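Local coordinates for protein thiaminase-I (Naegleria gruberi, PDB 4HCW) that belongs to the thiaminase I-like proteins, whose chain folds into two alpha/beta lobes in the manner of the periplasmic binding proteins, at residues K83-S88 with Y112-Y117. Numbering follows the deposited sequence.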
loop_
_atom_site.group_PDB
_atom_site.type_symbol
_atom_site.label_atom_id
_atom_site.label_comp_id
_atom_site.label_asym_id
_atom_site.label_seq_id
_atom_site.Cartn_x
_atom_site.Cartn_y
_atom_site.Cartn_z
ATOM N N LYS A 83 21.201 1.141 0.350
ATOM C CA LYS A 83 22.109 1.090 1.492
ATOM C C LYS A 83 21.466 0.482 2.737
ATOM O O LYS A 83 20.334 0.815 3.090
ATOM C CB LYS A 83 22.639 2.492 1.812
ATOM C CG LYS A 83 23.373 2.596 3.140
ATOM C CD LYS A 83 24.778 3.145 2.964
ATOM C CE LYS A 83 24.756 4.552 2.395
ATOM N NZ LYS A 83 26.128 5.113 2.263
ATOM N N SER A 84 22.197 -0.412 3.395
ATOM C CA SER A 84 21.759 -0.982 4.663
ATOM C C SER A 84 21.845 0.070 5.765
ATOM O O SER A 84 22.798 0.848 5.818
ATOM C CB SER A 84 22.608 -2.201 5.025
ATOM O OG SER A 84 23.989 -1.881 5.026
ATOM N N LEU A 85 20.850 0.091 6.645
ATOM C CA LEU A 85 20.764 1.125 7.669
ATOM C C LEU A 85 20.770 0.544 9.080
ATOM O O LEU A 85 20.350 -0.594 9.295
ATOM C CB LEU A 85 19.504 1.967 7.458
ATOM C CG LEU A 85 19.301 2.514 6.044
ATOM C CD1 LEU A 85 17.988 3.270 5.941
ATOM C CD2 LEU A 85 20.468 3.399 5.634
ATOM N N ASP A 86 21.248 1.334 10.036
ATOM C CA ASP A 86 21.256 0.928 11.437
ATOM C C ASP A 86 19.845 0.911 12.012
ATOM O O ASP A 86 18.994 1.707 11.613
ATOM C CB ASP A 86 22.143 1.858 12.267
ATOM C CG ASP A 86 23.616 1.520 12.150
ATOM O OD1 ASP A 86 23.944 0.320 12.030
ATOM O OD2 ASP A 86 24.447 2.451 12.182
ATOM N N GLU A 87 19.607 -0.000 12.948
ATOM C CA GLU A 87 18.317 -0.099 13.620
ATOM C C GLU A 87 18.017 1.173 14.408
ATOM O O GLU A 87 16.883 1.650 14.430
ATOM C CB GLU A 87 18.296 -1.313 14.553
ATOM C CG GLU A 87 17.061 -1.416 15.438
ATOM C CD GLU A 87 15.796 -1.711 14.655
ATOM O OE1 GLU A 87 15.423 -2.898 14.555
ATOM O OE2 GLU A 87 15.171 -0.757 14.146
ATOM N N SER A 88 19.048 1.720 15.044
ATOM C CA SER A 88 18.904 2.917 15.865
ATOM C C SER A 88 18.616 4.158 15.025
ATOM O O SER A 88 17.912 5.066 15.466
ATOM C CB SER A 88 20.160 3.136 16.709
ATOM O OG SER A 88 21.311 3.249 15.890
ATOM N N TYR A 112 16.702 -1.853 5.490
ATOM C CA TYR A 112 17.059 -1.198 4.234
ATOM C C TYR A 112 16.205 0.022 3.890
ATOM O O TYR A 112 16.166 0.444 2.735
ATOM C CB TYR A 112 17.025 -2.202 3.080
ATOM C CG TYR A 112 18.186 -3.169 3.079
ATOM C CD1 TYR A 112 18.148 -4.331 3.840
ATOM C CD2 TYR A 112 19.321 -2.920 2.318
ATOM C CE1 TYR A 112 19.209 -5.216 3.843
ATOM C CE2 TYR A 112 20.387 -3.801 2.315
ATOM C CZ TYR A 112 20.326 -4.946 3.080
ATOM O OH TYR A 112 21.384 -5.826 3.080
ATOM N N GLY A 113 15.529 0.593 4.882
ATOM C CA GLY A 113 14.760 1.798 4.639
ATOM C C GLY A 113 13.811 2.237 5.739
ATOM O O GLY A 113 13.518 1.485 6.669
ATOM N N PHE A 114 13.330 3.471 5.618
ATOM C CA PHE A 114 12.381 4.037 6.566
ATOM C C PHE A 114 10.965 3.902 6.024
ATOM O O PHE A 114 10.645 4.463 4.977
ATOM C CB PHE A 114 12.679 5.519 6.809
ATOM C CG PHE A 114 14.125 5.815 7.091
ATOM C CD1 PHE A 114 15.000 6.105 6.057
ATOM C CD2 PHE A 114 14.606 5.816 8.389
ATOM C CE1 PHE A 114 16.328 6.383 6.311
ATOM C CE2 PHE A 114 15.935 6.095 8.650
ATOM C CZ PHE A 114 16.797 6.377 7.608
ATOM N N PRO A 115 10.112 3.151 6.735
ATOM C CA PRO A 115 8.710 2.975 6.345
ATOM C C PRO A 115 7.971 4.309 6.281
ATOM O O PRO A 115 8.028 5.086 7.234
ATOM C CB PRO A 115 8.144 2.111 7.475
ATOM C CG PRO A 115 9.322 1.383 8.016
ATOM C CD PRO A 115 10.458 2.354 7.924
ATOM N N GLN A 116 7.290 4.567 5.170
ATOM C CA GLN A 116 6.595 5.835 4.975
ATOM C C GLN A 116 5.079 5.677 4.977
ATOM O O GLN A 116 4.385 6.276 5.799
ATOM C CB GLN A 116 7.043 6.501 3.672
ATOM C CG GLN A 116 6.307 7.794 3.361
ATOM C CD GLN A 116 6.840 8.493 2.128
ATOM O OE1 GLN A 116 7.587 7.909 1.342
ATOM N NE2 GLN A 116 6.461 9.753 1.951
ATOM N N TYR A 117 4.571 4.872 4.051
ATOM C CA TYR A 117 3.131 4.696 3.900
ATOM C C TYR A 117 2.691 3.275 4.233
ATOM O O TYR A 117 3.445 2.319 4.053
ATOM C CB TYR A 117 2.697 5.051 2.477
ATOM C CG TYR A 117 2.938 6.495 2.102
ATOM C CD1 TYR A 117 2.686 7.519 3.004
ATOM C CD2 TYR A 117 3.423 6.833 0.845
ATOM C CE1 TYR A 117 2.905 8.841 2.664
ATOM C CE2 TYR A 117 3.647 8.152 0.496
ATOM C CZ TYR A 117 3.385 9.152 1.409
ATOM O OH TYR A 117 3.607 10.467 1.066
#
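Leu85 and Phe114 form the apolar half of this contact. The leucine's first torsion turns CG anti to the carbonyl carbon (chi1 -51°), and of its two methyl branches CD1 does the touching: it lies 3.5 Å from Phe114 CE1 and 3.7 Å from Phe114 CZ, so the methyl meets the CE1-CZ end of the ring obliquely. The two side chains cross at about a right angle. The same branch reaches the backbone of the second segment, with Leu85 CD1 3.8 Å from Gly113 CA. Glycine suits this spot, since at its backbone angles a CB would be jammed against the carbonyl O of Tyr112.

The other half is a ring against a backbone. Tyr112 starts off away from residues 83-88; chi1 of -74° sets CG beside its own backbone N. The ring lies against Ser84 in an off-centre CH-pi contact, with Ser84 CA 4.3 Å from the centre of the Tyr112 ring. Ser84 CB adds an oblique touch, 3.9 Å from Tyr112 CE2, and Lys83 O approaches Tyr112 CD2.

No hydrogen bond joins the two segments. Lys83 and Phe114 both bond through the backbone to strand 260-267, at Leu267 and Leu265 respectively, while Leu85 bonds to Val111, just ahead of Tyr112 in strand 110-125. Ile283 and Leu287 of helix 275-288 also pack on Phe114. Further along, Gln116 and Tyr117 face Asp263 in a classic beta bulge. The contact thus joins the loop leading into helix 87-94 to the beginning of the long strand 110-125, beside strand 260-267 of the mixed beta sheet, in one alpha/beta lobe of a fold like that of the periplasmic binding proteins.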